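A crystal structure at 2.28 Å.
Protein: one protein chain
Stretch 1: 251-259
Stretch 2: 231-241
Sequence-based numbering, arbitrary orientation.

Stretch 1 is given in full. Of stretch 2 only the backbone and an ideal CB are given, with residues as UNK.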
# COMPACT_ATOMS: atom_id res chain seq x y z
N ALA A 251 18.70 1.75 4.22
CA ALA A 251 17.62 2.58 3.73
C ALA A 251 16.49 1.69 3.24
O ALA A 251 16.74 0.66 2.60
CB ALA A 251 18.11 3.46 2.60
N VAL A 252 15.26 2.06 3.55
CA VAL A 252 14.12 1.53 2.81
C VAL A 252 13.65 2.64 1.88
O VAL A 252 13.86 3.81 2.16
CB VAL A 252 12.98 1.00 3.71
CG1 VAL A 252 13.48 -0.19 4.51
CG2 VAL A 252 12.41 2.11 4.61
N CYS A 253 13.09 2.24 0.74
CA CYS A 253 12.57 3.17 -0.26
C CYS A 253 11.55 2.44 -1.12
O CYS A 253 11.43 1.20 -1.03
CB CYS A 253 13.70 3.68 -1.15
SG CYS A 253 14.29 2.43 -2.31
N LEU A 254 10.85 3.20 -1.96
CA LEU A 254 9.87 2.64 -2.87
C LEU A 254 10.47 2.52 -4.25
O LEU A 254 11.45 3.17 -4.57
CB LEU A 254 8.60 3.51 -2.93
CG LEU A 254 8.58 4.90 -3.58
CD1 LEU A 254 8.76 4.91 -5.10
CD2 LEU A 254 7.30 5.61 -3.19
N GLY A 255 9.84 1.69 -5.07
CA GLY A 255 10.19 1.56 -6.48
C GLY A 255 9.13 0.78 -7.22
O GLY A 255 8.14 0.32 -6.63
N ILE A 256 9.34 0.59 -8.52
CA ILE A 256 8.44 -0.22 -9.35
C ILE A 256 9.23 -1.31 -10.05
O ILE A 256 10.44 -1.17 -10.23
CB ILE A 256 7.65 0.64 -10.35
CG1 ILE A 256 8.60 1.43 -11.27
CG2 ILE A 256 6.71 1.59 -9.60
CD1 ILE A 256 7.91 2.10 -12.44
N ARG A 257 8.53 -2.39 -10.41
CA ARG A 257 9.09 -3.50 -11.19
C ARG A 257 8.32 -3.53 -12.49
O ARG A 257 7.25 -4.13 -12.54
CB ARG A 257 8.87 -4.84 -10.50
CG ARG A 257 9.75 -5.12 -9.28
CD ARG A 257 8.99 -5.97 -8.27
NE ARG A 257 9.26 -7.39 -8.32
CZ ARG A 257 8.52 -8.34 -7.75
NH1 ARG A 257 7.41 -8.06 -7.07
NH2 ARG A 257 8.89 -9.60 -7.88
N PRO A 258 8.82 -2.85 -13.55
CA PRO A 258 8.03 -2.81 -14.79
C PRO A 258 8.03 -4.13 -15.56
O PRO A 258 8.96 -4.93 -15.42
CB PRO A 258 8.71 -1.70 -15.62
CG PRO A 258 9.73 -1.06 -14.73
CD PRO A 258 10.07 -2.07 -13.68
N VAL A 259 6.98 -4.36 -16.35
CA VAL A 259 6.91 -5.50 -17.26
C VAL A 259 7.51 -5.06 -18.60
O VAL A 259 7.11 -4.03 -19.15
CB VAL A 259 5.45 -5.97 -17.48
CG1 VAL A 259 5.43 -7.30 -18.24
CG2 VAL A 259 4.68 -6.10 -16.17
N UNK A 231 17.85 -1.62 -15.92
CA UNK A 231 17.63 -2.25 -14.61
C UNK A 231 16.17 -2.68 -14.39
O UNK A 231 15.25 -1.95 -14.76
CB UNK A 231 18.05 -1.28 -13.50
N UNK A 232 15.94 -3.89 -13.80
CA UNK A 232 14.56 -4.36 -13.56
C UNK A 232 13.75 -3.53 -12.54
O UNK A 232 12.52 -3.57 -12.57
CB UNK A 232 14.61 -5.81 -13.08
N UNK A 233 14.42 -2.84 -11.63
CA UNK A 233 13.80 -1.82 -10.74
C UNK A 233 13.96 -0.39 -11.23
O UNK A 233 15.05 0.03 -11.61
CB UNK A 233 14.40 -1.92 -9.34
N UNK A 234 12.87 0.38 -11.16
CA UNK A 234 12.82 1.74 -11.68
C UNK A 234 12.02 2.65 -10.70
O UNK A 234 11.44 2.15 -9.72
CB UNK A 234 12.19 1.75 -13.07
N UNK A 235 12.03 3.96 -10.94
CA UNK A 235 11.37 4.96 -10.08
C UNK A 235 11.68 4.79 -8.59
O UNK A 235 10.79 4.90 -7.74
CB UNK A 235 9.86 4.89 -10.28
N UNK A 236 12.94 4.52 -8.30
CA UNK A 236 13.42 4.33 -6.94
C UNK A 236 13.49 5.70 -6.24
O UNK A 236 13.98 6.67 -6.81
CB UNK A 236 14.78 3.64 -6.94
N UNK A 237 12.96 5.78 -5.03
CA UNK A 237 12.97 7.02 -4.27
C UNK A 237 12.09 6.94 -3.05
O UNK A 237 11.57 5.87 -2.74
CB UNK A 237 12.53 8.19 -5.15
N UNK A 238 11.92 8.08 -2.38
CA UNK A 238 11.17 8.17 -1.12
C UNK A 238 11.71 7.22 -0.04
O UNK A 238 11.00 6.35 0.48
CB UNK A 238 9.69 7.87 -1.38
N UNK A 239 12.99 7.39 0.27
CA UNK A 239 13.68 6.58 1.25
C UNK A 239 13.51 7.08 2.70
O UNK A 239 13.13 8.23 2.93
CB UNK A 239 15.17 6.53 0.89
N UNK A 240 13.78 6.18 3.64
CA UNK A 240 13.88 6.47 5.06
C UNK A 240 15.06 5.66 5.62
O UNK A 240 15.22 4.49 5.30
CB UNK A 240 12.58 6.14 5.79
N UNK A 241 15.90 6.30 6.44
CA UNK A 241 17.10 5.65 6.97
C UNK A 241 16.82 4.93 8.29
O UNK A 241 15.88 5.26 8.99
CB UNK A 241 18.21 6.68 7.17

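Stretch 2 runs antiparallel to strand 251-256, joined by three pairs of backbone hydrogen bonds, with two beta bulges shifting the register. At position 231 the ideal CB meets nothing of stretch 1, so almost any side chain would fit; the residue is His-231, whose ND1 accepts a hydrogen bond from the backbone N of position 233 (3.2 Å). Position 232 is equally unconstrained, its phi/psi of -66/-25 being compatible with proline among many others. It is Pro-232, and a water donates to both its O and Pro-258 O, at 2.7 Å each.

At 233 the CB points sideways, 4.1 Å from Ile-256 O, and the aliphatic part of Arg-257 lies within reach; a large apolar or aromatic group would suit. Phe-233 places CD1 4.0 Å from Arg-257 CG.

Position 234 forms a hydrogen-bonded pair with Ile-256 (N to Ile-256 O 3.0 Å, O to Ile-256 N 2.9 Å). Its CB stands 4.0 Å from Ile-256 CG1 and 4.1 Å from Pro-258 CG, which favours a side chain with an aliphatic base, polar or not at its tip. In Gln-234 the CB makes these contacts and the end leads away.

At 235 the chain turns a corner with phi/psi of 48/43, a left-handed conformation easiest for glycine, asparagine or aspartate. The CB nevertheless points toward stretch 1, where Ile-256 CG1 invites a small apolar group. Ala-235 adopts this less common conformation and packs its CB 3.9 Å from Ile-256 CG1.

Position 236 lies across from Gly-255, with Cys-253 SG 4.8 Å from the ideal CB, so a branched aliphatic would fill the space. Ile-236 does so: CG2 lies 3.8 Å from Cys-253 SG, and CD1 reaches Gly-255 CA at 3.9 Å, where a CB on Gly-255 would clash with it.

At 237, phi/psi of 169/-173 suits glycine best. Gly-237 pairs with Leu-254 (N to Leu-254 O 3.1 Å, O to Leu-254 N 2.9 Å).

Position 238 again has positive phi (56/58), favouring glycine or asparagine, while its CB meets Leu-254 CD2. The residue is His-238; its CB packs 3.8 Å from that methyl.

At 239 the ideal CB is tight against Val-252 O (3.3 Å) and 3.8 Å from Cys-253 CB, so a small side chain fits easily, while a larger one would have to lead its outer atoms clear of stretch 1. Ala-239 CB touches Cys-253 CB at 3.8 Å.

Position 240 pairs with Val-252, and many side chains could pass its CG2. Asp-240 turns its carboxylate away, to partners elsewhere in the structure. At 241, small Ala-251 leaves room for an aliphatic; Leu-241 CD2 reaches Ala-251 CB at 3.9 Å.

Stretch 2 (231-241) HPFQAIGHADL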
# COMPACT_ATOMS: atom_id res chain seq x y z
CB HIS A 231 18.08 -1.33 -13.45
CG HIS A 231 18.48 -2.08 -12.23
ND1 HIS A 231 17.59 -2.38 -11.22
CD2 HIS A 231 19.65 -2.66 -11.87
CE1 HIS A 231 18.20 -3.09 -10.28
NE2 HIS A 231 19.45 -3.27 -10.65
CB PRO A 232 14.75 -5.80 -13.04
CG PRO A 232 16.14 -5.83 -12.49
CD PRO A 232 16.93 -4.90 -13.38
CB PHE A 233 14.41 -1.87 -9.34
CG PHE A 233 14.53 -3.24 -8.75
CD1 PHE A 233 13.60 -4.26 -9.04
CD2 PHE A 233 15.54 -3.50 -7.84
CE1 PHE A 233 13.71 -5.51 -8.46
CE2 PHE A 233 15.65 -4.75 -7.26
CZ PHE A 233 14.74 -5.76 -7.57
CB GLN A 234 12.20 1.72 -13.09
CG GLN A 234 12.83 2.66 -14.12
CD GLN A 234 14.31 2.41 -14.41
OE1 GLN A 234 14.76 1.27 -14.59
NE2 GLN A 234 15.07 3.49 -14.50
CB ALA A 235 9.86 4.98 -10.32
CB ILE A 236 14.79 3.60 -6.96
CG1 ILE A 236 14.60 2.12 -7.31
CG2 ILE A 236 15.54 3.76 -5.64
CD1 ILE A 236 14.06 1.25 -6.18
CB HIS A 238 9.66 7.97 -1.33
CG HIS A 238 8.81 8.64 -0.29
ND1 HIS A 238 7.89 9.62 -0.60
CD2 HIS A 238 8.78 8.51 1.06
CE1 HIS A 238 7.30 10.04 0.51
NE2 HIS A 238 7.83 9.39 1.53
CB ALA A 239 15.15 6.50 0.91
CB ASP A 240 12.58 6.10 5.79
CG ASP A 240 12.46 6.74 7.19
OD1 ASP A 240 13.35 7.52 7.60
OD2 ASP A 240 11.47 6.45 7.90
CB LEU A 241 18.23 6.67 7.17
CG LEU A 241 18.73 7.45 5.94
CD1 LEU A 241 19.93 8.30 6.31
CD2 LEU A 241 19.10 6.56 4.76
O HOH W 1 10.99 -5.52 -13.73
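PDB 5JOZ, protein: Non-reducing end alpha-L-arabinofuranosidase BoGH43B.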